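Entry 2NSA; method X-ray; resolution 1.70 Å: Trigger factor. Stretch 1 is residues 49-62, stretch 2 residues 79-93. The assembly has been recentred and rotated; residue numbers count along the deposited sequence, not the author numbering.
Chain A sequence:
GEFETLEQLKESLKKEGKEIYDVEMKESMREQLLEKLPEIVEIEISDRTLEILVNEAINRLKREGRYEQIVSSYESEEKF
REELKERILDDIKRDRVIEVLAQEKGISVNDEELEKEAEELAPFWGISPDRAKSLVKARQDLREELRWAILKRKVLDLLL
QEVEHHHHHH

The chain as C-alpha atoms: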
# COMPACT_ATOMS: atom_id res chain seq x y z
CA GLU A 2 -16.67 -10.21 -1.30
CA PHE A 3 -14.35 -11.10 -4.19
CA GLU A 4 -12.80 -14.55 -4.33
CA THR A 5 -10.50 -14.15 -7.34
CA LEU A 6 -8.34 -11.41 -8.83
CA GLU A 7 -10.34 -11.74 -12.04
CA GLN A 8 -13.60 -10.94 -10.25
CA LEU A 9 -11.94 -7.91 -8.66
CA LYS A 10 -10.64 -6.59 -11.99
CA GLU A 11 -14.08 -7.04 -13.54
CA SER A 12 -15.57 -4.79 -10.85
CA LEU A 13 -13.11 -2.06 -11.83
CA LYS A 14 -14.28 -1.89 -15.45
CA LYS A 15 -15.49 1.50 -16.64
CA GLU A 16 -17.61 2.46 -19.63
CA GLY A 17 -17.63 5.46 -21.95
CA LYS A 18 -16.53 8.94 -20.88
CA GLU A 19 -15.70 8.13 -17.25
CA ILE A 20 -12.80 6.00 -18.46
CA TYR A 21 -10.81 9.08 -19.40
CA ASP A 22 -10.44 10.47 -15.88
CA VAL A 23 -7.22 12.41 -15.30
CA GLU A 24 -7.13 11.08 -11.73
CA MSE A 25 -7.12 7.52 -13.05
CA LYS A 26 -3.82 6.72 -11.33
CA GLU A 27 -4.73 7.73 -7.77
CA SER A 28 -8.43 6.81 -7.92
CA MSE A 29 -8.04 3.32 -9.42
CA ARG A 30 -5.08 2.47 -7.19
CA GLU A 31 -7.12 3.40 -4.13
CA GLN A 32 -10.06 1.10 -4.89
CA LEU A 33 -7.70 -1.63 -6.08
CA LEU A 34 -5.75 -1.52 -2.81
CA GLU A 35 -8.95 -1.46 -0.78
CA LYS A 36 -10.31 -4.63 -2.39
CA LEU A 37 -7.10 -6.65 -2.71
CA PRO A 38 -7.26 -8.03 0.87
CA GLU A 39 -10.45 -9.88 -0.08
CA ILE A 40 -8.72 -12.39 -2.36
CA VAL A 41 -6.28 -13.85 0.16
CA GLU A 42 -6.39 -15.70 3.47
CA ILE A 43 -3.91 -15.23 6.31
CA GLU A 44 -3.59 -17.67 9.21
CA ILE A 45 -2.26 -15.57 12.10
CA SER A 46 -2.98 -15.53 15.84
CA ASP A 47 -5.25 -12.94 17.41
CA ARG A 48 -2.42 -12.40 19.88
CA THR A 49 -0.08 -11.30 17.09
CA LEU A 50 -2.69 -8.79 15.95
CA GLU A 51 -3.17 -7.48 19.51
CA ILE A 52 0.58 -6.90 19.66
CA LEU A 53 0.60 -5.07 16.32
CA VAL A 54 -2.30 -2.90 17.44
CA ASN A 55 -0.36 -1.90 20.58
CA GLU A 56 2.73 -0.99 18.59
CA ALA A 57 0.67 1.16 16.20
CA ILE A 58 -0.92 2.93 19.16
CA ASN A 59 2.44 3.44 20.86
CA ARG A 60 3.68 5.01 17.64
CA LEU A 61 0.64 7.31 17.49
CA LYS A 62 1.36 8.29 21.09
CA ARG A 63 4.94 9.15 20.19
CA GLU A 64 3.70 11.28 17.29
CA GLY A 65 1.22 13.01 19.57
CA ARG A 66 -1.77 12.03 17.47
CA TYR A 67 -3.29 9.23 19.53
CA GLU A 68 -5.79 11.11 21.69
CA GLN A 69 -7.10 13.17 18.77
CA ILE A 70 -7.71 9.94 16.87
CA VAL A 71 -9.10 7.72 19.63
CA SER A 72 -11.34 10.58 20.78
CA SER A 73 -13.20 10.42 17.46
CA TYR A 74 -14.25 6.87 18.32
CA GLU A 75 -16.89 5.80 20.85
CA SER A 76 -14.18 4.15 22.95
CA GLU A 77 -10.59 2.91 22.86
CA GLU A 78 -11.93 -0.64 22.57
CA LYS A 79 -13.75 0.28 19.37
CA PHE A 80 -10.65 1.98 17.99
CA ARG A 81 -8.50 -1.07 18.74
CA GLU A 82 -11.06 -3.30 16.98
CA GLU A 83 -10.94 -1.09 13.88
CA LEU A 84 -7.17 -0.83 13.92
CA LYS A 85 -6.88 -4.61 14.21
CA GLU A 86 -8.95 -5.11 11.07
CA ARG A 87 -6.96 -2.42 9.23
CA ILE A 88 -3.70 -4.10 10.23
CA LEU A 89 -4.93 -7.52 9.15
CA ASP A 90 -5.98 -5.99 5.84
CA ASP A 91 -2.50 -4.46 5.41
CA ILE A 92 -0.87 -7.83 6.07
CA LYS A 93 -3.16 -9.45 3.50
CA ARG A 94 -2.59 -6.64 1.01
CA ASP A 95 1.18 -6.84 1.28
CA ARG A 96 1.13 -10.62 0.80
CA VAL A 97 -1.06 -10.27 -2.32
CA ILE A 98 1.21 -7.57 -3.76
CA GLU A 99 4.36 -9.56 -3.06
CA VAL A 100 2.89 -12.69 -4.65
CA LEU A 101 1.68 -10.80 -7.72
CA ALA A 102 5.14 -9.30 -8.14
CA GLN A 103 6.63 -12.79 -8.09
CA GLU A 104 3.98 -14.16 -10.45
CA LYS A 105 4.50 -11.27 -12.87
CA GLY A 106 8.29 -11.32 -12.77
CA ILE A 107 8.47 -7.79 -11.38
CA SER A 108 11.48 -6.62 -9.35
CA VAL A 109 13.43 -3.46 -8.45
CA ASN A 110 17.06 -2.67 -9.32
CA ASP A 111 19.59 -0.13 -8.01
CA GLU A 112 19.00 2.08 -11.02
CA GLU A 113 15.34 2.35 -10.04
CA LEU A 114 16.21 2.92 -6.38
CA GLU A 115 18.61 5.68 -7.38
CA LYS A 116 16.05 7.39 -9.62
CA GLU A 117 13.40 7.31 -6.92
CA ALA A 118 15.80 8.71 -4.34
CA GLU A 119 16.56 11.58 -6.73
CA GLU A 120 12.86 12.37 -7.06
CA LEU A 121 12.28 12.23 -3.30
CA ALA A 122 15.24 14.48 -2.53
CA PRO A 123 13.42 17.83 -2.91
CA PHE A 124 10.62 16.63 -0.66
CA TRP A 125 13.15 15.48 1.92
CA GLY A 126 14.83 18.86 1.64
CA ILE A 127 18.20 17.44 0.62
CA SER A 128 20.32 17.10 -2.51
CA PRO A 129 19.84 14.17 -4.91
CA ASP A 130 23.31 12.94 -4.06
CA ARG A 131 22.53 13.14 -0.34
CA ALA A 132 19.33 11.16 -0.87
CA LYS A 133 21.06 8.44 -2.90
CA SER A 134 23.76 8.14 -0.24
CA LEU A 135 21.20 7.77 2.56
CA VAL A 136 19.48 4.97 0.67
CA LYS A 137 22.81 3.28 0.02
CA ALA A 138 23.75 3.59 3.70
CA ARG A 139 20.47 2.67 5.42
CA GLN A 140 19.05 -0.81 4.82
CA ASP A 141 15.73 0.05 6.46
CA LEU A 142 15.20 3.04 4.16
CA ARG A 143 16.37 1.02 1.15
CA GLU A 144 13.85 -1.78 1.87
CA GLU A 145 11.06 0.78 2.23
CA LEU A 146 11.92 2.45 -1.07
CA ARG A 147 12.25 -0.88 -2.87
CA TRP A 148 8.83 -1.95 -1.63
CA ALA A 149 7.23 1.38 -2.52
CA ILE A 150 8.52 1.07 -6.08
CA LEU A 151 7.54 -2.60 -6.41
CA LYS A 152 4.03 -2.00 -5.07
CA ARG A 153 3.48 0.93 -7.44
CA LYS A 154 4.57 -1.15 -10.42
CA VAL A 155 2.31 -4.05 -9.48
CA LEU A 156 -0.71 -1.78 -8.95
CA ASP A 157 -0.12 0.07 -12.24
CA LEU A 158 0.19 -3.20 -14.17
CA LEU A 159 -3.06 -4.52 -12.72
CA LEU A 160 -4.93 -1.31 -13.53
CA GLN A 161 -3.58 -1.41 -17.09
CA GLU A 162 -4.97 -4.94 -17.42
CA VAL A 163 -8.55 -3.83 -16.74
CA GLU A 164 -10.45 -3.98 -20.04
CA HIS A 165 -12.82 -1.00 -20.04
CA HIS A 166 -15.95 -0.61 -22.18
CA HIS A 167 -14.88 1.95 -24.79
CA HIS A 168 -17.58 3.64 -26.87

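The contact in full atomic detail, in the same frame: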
# COMPACT_ATOMS: atom_id res chain seq x y z
N THR A 49 -1.00 -12.06 17.92
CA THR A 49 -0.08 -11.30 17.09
C THR A 49 -0.70 -9.97 16.70
O THR A 49 -0.04 -8.92 16.72
CB THR A 49 0.28 -12.06 15.79
OG1 THR A 49 0.99 -13.26 16.13
CG2 THR A 49 1.16 -11.20 14.89
N LEU A 50 -1.98 -10.01 16.34
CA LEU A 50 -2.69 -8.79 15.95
C LEU A 50 -2.81 -7.83 17.13
O LEU A 50 -2.66 -6.62 16.96
CB LEU A 50 -4.07 -9.15 15.38
CG LEU A 50 -3.98 -9.99 14.08
CD1 LEU A 50 -5.37 -10.36 13.59
CD2 LEU A 50 -3.24 -9.20 13.02
N GLU A 51 -3.08 -8.35 18.33
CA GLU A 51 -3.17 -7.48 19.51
C GLU A 51 -1.84 -6.76 19.69
O GLU A 51 -1.81 -5.56 19.99
CB GLU A 51 -3.45 -8.28 20.78
CG GLU A 51 -4.77 -9.00 20.78
CD GLU A 51 -5.03 -9.74 22.08
OE1 GLU A 51 -4.05 -10.14 22.75
OE2 GLU A 51 -6.22 -9.94 22.42
N ILE A 52 -0.74 -7.49 19.51
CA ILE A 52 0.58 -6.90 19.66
C ILE A 52 0.83 -5.81 18.62
O ILE A 52 1.38 -4.75 18.94
CB ILE A 52 1.69 -7.97 19.54
CG1 ILE A 52 1.57 -8.97 20.71
CG2 ILE A 52 3.07 -7.32 19.59
CD1 ILE A 52 2.47 -10.18 20.56
N LEU A 53 0.41 -6.05 17.38
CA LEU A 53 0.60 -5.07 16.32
C LEU A 53 -0.23 -3.82 16.58
O LEU A 53 0.20 -2.70 16.29
CB LEU A 53 0.25 -5.67 14.95
CG LEU A 53 1.16 -6.84 14.57
CD1 LEU A 53 0.81 -7.33 13.17
CD2 LEU A 53 2.62 -6.40 14.62
N VAL A 54 -1.42 -4.02 17.12
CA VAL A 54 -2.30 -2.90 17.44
C VAL A 54 -1.62 -2.04 18.51
O VAL A 54 -1.61 -0.81 18.42
CB VAL A 54 -3.68 -3.40 17.93
CG1 VAL A 54 -4.50 -2.25 18.54
CG2 VAL A 54 -4.45 -4.02 16.77
N ASN A 55 -1.03 -2.67 19.53
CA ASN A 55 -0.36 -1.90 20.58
C ASN A 55 0.79 -1.08 20.04
O ASN A 55 0.97 0.08 20.41
CB ASN A 55 0.22 -2.80 21.67
CG ASN A 55 -0.83 -3.59 22.39
OD1 ASN A 55 -1.94 -3.10 22.61
ND2 ASN A 55 -0.48 -4.81 22.78
N GLU A 56 1.59 -1.68 19.16
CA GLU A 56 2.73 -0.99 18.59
C GLU A 56 2.31 0.20 17.74
O GLU A 56 2.99 1.24 17.75
CB GLU A 56 3.58 -1.99 17.81
CG GLU A 56 4.00 -3.16 18.69
CD GLU A 56 4.80 -4.22 17.96
OE1 GLU A 56 4.40 -4.62 16.85
OE2 GLU A 56 5.82 -4.67 18.52
N ALA A 57 1.19 0.07 17.04
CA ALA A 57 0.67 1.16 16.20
C ALA A 57 0.21 2.30 17.10
O ALA A 57 0.44 3.47 16.81
CB ALA A 57 -0.49 0.67 15.36
N ILE A 58 -0.43 1.94 18.21
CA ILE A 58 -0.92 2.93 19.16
C ILE A 58 0.26 3.61 19.85
O ILE A 58 0.24 4.82 20.06
CB ILE A 58 -1.86 2.28 20.19
CG1 ILE A 58 -3.21 1.99 19.54
CG2 ILE A 58 -2.02 3.20 21.41
CD1 ILE A 58 -4.17 1.19 20.41
N ASN A 59 1.28 2.84 20.21
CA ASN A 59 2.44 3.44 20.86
C ASN A 59 3.11 4.43 19.92
O ASN A 59 3.63 5.45 20.36
CB ASN A 59 3.45 2.37 21.29
CG ASN A 59 3.03 1.66 22.55
OD1 ASN A 59 2.50 2.28 23.47
ND2 ASN A 59 3.27 0.35 22.61
N ARG A 60 3.08 4.13 18.63
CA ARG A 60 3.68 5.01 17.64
C ARG A 60 2.86 6.29 17.55
O ARG A 60 3.41 7.39 17.49
CB ARG A 60 3.74 4.33 16.26
CG ARG A 60 4.04 5.27 15.10
CD ARG A 60 4.33 4.53 13.80
NE ARG A 60 3.50 3.33 13.65
CZ ARG A 60 3.94 2.09 13.87
NH1 ARG A 60 5.19 1.89 14.24
NH2 ARG A 60 3.12 1.06 13.71
N LEU A 61 1.53 6.15 17.55
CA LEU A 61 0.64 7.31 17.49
C LEU A 61 0.85 8.19 18.71
O LEU A 61 0.76 9.42 18.62
CB LEU A 61 -0.82 6.85 17.43
CG LEU A 61 -1.25 6.14 16.15
CD1 LEU A 61 -2.67 5.64 16.29
CD2 LEU A 61 -1.15 7.11 14.97
N LYS A 62 1.13 7.56 19.85
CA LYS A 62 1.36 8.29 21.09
C LYS A 62 2.68 9.04 21.05
O LYS A 62 2.83 10.09 21.68
CB LYS A 62 1.34 7.34 22.29
CG LYS A 62 -0.05 6.84 22.64
CD LYS A 62 -0.02 5.91 23.85
CE LYS A 62 -1.43 5.53 24.27
NZ LYS A 62 -1.43 4.47 25.31
N LYS A 79 -13.26 0.23 20.74
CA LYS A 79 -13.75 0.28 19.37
C LYS A 79 -12.61 0.61 18.41
O LYS A 79 -12.50 0.02 17.34
CB LYS A 79 -14.85 1.34 19.24
CG LYS A 79 -16.07 1.13 20.12
CD LYS A 79 -17.02 0.06 19.60
CE LYS A 79 -16.60 -1.35 20.01
NZ LYS A 79 -17.65 -2.34 19.66
N PHE A 80 -11.78 1.57 18.81
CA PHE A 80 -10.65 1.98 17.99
C PHE A 80 -9.68 0.81 17.79
O PHE A 80 -9.19 0.59 16.68
CB PHE A 80 -9.90 3.15 18.63
CG PHE A 80 -8.67 3.56 17.88
CD1 PHE A 80 -8.75 3.97 16.55
CD2 PHE A 80 -7.42 3.51 18.49
CE1 PHE A 80 -7.60 4.33 15.84
CE2 PHE A 80 -6.26 3.86 17.78
CZ PHE A 80 -6.36 4.27 16.45
N ARG A 81 -9.40 0.07 18.85
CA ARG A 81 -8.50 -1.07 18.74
C ARG A 81 -9.08 -2.11 17.78
O ARG A 81 -8.36 -2.68 16.96
CB ARG A 81 -8.25 -1.71 20.10
CG ARG A 81 -7.26 -0.94 20.97
CD ARG A 81 -7.05 -1.63 22.33
NE ARG A 81 -6.19 -0.86 23.21
CZ ARG A 81 -4.86 -0.88 23.19
NH1 ARG A 81 -4.21 -1.65 22.32
NH2 ARG A 81 -4.18 -0.11 24.03
N GLU A 82 -10.39 -2.33 17.87
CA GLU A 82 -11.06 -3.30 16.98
C GLU A 82 -10.90 -2.88 15.52
O GLU A 82 -10.63 -3.72 14.65
CB GLU A 82 -12.55 -3.42 17.33
CG GLU A 82 -12.86 -4.29 18.56
CD GLU A 82 -14.25 -4.05 19.14
OE1 GLU A 82 -15.21 -3.85 18.37
OE2 GLU A 82 -14.39 -4.08 20.38
N GLU A 83 -11.08 -1.59 15.25
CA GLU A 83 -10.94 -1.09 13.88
C GLU A 83 -9.51 -1.20 13.40
O GLU A 83 -9.25 -1.63 12.27
CB GLU A 83 -11.39 0.36 13.78
CG GLU A 83 -11.12 0.95 12.40
CD GLU A 83 -11.93 2.19 12.11
OE1 GLU A 83 -13.15 2.18 12.39
OE2 GLU A 83 -11.34 3.16 11.60
N LEU A 84 -8.58 -0.79 14.26
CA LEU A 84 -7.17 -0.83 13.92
C LEU A 84 -6.71 -2.26 13.66
O LEU A 84 -5.87 -2.50 12.79
CB LEU A 84 -6.34 -0.20 15.04
CG LEU A 84 -4.85 0.01 14.81
CD1 LEU A 84 -4.62 0.73 13.49
CD2 LEU A 84 -4.27 0.82 15.97
N LYS A 85 -7.27 -3.21 14.40
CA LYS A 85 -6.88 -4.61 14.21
C LYS A 85 -7.29 -5.07 12.81
O LYS A 85 -6.52 -5.74 12.12
CB LYS A 85 -7.55 -5.52 15.25
CG LYS A 85 -7.09 -6.97 15.14
CD LYS A 85 -7.85 -7.90 16.08
CE LYS A 85 -7.60 -7.56 17.55
NZ LYS A 85 -8.33 -8.53 18.42
N GLU A 86 -8.49 -4.70 12.39
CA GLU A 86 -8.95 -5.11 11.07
C GLU A 86 -8.13 -4.42 9.97
O GLU A 86 -7.84 -5.03 8.94
CB GLU A 86 -10.44 -4.80 10.90
CG GLU A 86 -11.28 -6.01 10.47
CD GLU A 86 -11.13 -7.20 11.42
OE1 GLU A 86 -11.39 -7.05 12.64
OE2 GLU A 86 -10.76 -8.30 10.95
N ARG A 87 -7.76 -3.17 10.20
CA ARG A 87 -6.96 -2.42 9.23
C ARG A 87 -5.58 -3.06 9.10
O ARG A 87 -5.04 -3.19 7.99
CB ARG A 87 -6.80 -0.96 9.65
CG ARG A 87 -8.08 -0.15 9.57
CD ARG A 87 -7.80 1.34 9.71
NE ARG A 87 -9.01 2.15 9.55
CZ ARG A 87 -9.00 3.48 9.44
NH1 ARG A 87 -7.85 4.14 9.48
NH2 ARG A 87 -10.14 4.14 9.30
N ILE A 88 -5.02 -3.47 10.23
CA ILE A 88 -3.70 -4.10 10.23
C ILE A 88 -3.76 -5.45 9.53
O ILE A 88 -2.86 -5.78 8.75
CB ILE A 88 -3.16 -4.27 11.66
CG1 ILE A 88 -2.76 -2.89 12.21
CG2 ILE A 88 -1.95 -5.20 11.67
CD1 ILE A 88 -2.38 -2.88 13.67
N LEU A 89 -4.80 -6.22 9.80
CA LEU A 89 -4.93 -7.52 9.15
C LEU A 89 -5.06 -7.29 7.65
O LEU A 89 -4.48 -8.03 6.85
CB LEU A 89 -6.16 -8.28 9.67
CG LEU A 89 -6.47 -9.62 9.02
CD1 LEU A 89 -5.28 -10.55 9.07
CD2 LEU A 89 -7.67 -10.24 9.73
N ASP A 90 -5.82 -6.27 7.26
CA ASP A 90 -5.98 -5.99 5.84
C ASP A 90 -4.64 -5.59 5.21
O ASP A 90 -4.37 -5.96 4.07
CB ASP A 90 -7.02 -4.89 5.60
CG ASP A 90 -8.45 -5.42 5.63
OD1 ASP A 90 -8.64 -6.65 5.49
OD2 ASP A 90 -9.38 -4.61 5.79
N ASP A 91 -3.80 -4.86 5.94
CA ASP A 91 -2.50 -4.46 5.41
C ASP A 91 -1.63 -5.69 5.20
O ASP A 91 -0.91 -5.80 4.19
CB ASP A 91 -1.74 -3.51 6.35
CG ASP A 91 -2.37 -2.13 6.46
OD1 ASP A 91 -3.09 -1.71 5.53
OD2 ASP A 91 -2.12 -1.46 7.48
N ILE A 92 -1.66 -6.61 6.16
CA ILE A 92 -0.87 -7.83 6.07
C ILE A 92 -1.31 -8.63 4.85
O ILE A 92 -0.48 -9.15 4.09
CB ILE A 92 -1.03 -8.68 7.35
CG1 ILE A 92 -0.36 -7.96 8.52
CG2 ILE A 92 -0.35 -10.04 7.17
CD1 ILE A 92 -0.58 -8.65 9.87
N LYS A 93 -2.63 -8.74 4.65
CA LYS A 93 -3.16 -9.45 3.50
C LYS A 93 -2.75 -8.76 2.20
O LYS A 93 -2.31 -9.40 1.24
CB LYS A 93 -4.68 -9.53 3.56
CG LYS A 93 -5.20 -10.44 4.65
CD LYS A 93 -6.72 -10.41 4.69
CE LYS A 93 -7.26 -11.33 5.74
NZ LYS A 93 -8.75 -11.25 5.80
O HOH W 1 -8.18 -8.80 21.14
O HOH W 2 -1.12 0.08 23.49

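How do two helices that cross steeply come close enough to pack? Their axes run at 107° to one another and approach to 9.2 Å, and the nearest pair of CA atoms is Val54 CA and Lys85 CA, 5.9 Å apart. Val54 fits as a knob into a hole formed by Arg81, Leu84, Lys85 and Ile88. Its CG2 lies 3.6 Å from the CA of Lys85, so the branch rests almost directly on the opposing backbone, and it also reaches within 3.9 Å of Ile88 CD1. CG1, the other branch, lies 4.0 Å from Leu84 CD2. A short, beta-branched side chain suits this place: it fills the hole on two sides while letting the helices stay near. Ala57, one turn later, is smaller still, and its CB meets Leu84 CD2 at 3.8 Å.

What does Leu50, which gives up the most surface to the other helix, contribute? Its CA-to-CB bond points toward the second helix, and with chi1 in m and chi2 in t the branched end spreads over several residues there. CB packs 3.7 Å from Lys85 CG, using the aliphatic part of the lysine as an apolar surface, while CD2 lies 4.2 Å from Ile92 CD1. Leu53 extends this patch: its CD1 is 3.8 Å from Ile88 CG2 and equally 3.8 Å from Ile92 CD1. Ile88 and Ile92 are one helical turn apart and both point toward the first helix, so they present a continuous hydrocarbon strip to these leucines.

Why does an arginine cover so much of a largely apolar contact? Arg81 leaves its helix sideways, but its extended chain, with chi2 and chi3 both t, brings the guanidinium across to the first helix. There NH1 donates a hydrogen bond to Asn55 OD1 at 2.7 Å, the one direct hydrogen bond between the stretches. Its N-H...O angle of 131° is well short of linear. Asn55 points away at CB, yet its end comes nearer and places OD1 at the edge of the guanidinium, close to its plane, where an acceptor can meet an N-H. Ile58 CD1 lies over one face, 3.4 Å from NH1, so the same planar group serves both polar and apolar neighbours. A water adds a second link, accepting from Arg81 NH2 at 3.1 Å and donating weakly to Asn55 OD1 at 3.4 Å.

How is the contact finished beyond these residues? Phe80 extends the apolar packing: its CZ is 3.9 Å from Leu61 CD1, which meets the ring at its edge, and its CE2 is 4.0 Å from Ile58 CG1. Lys85 combines two roles, since its chain packs against Leu50 while its amino group reaches water. That water accepts from Lys85 NZ at 2.7 Å and donates to Glu51 OE2 at 2.6 Å, joining opposite charges that form no direct salt bridge. In all, 700 Å² is buried, most of it by apolar residues.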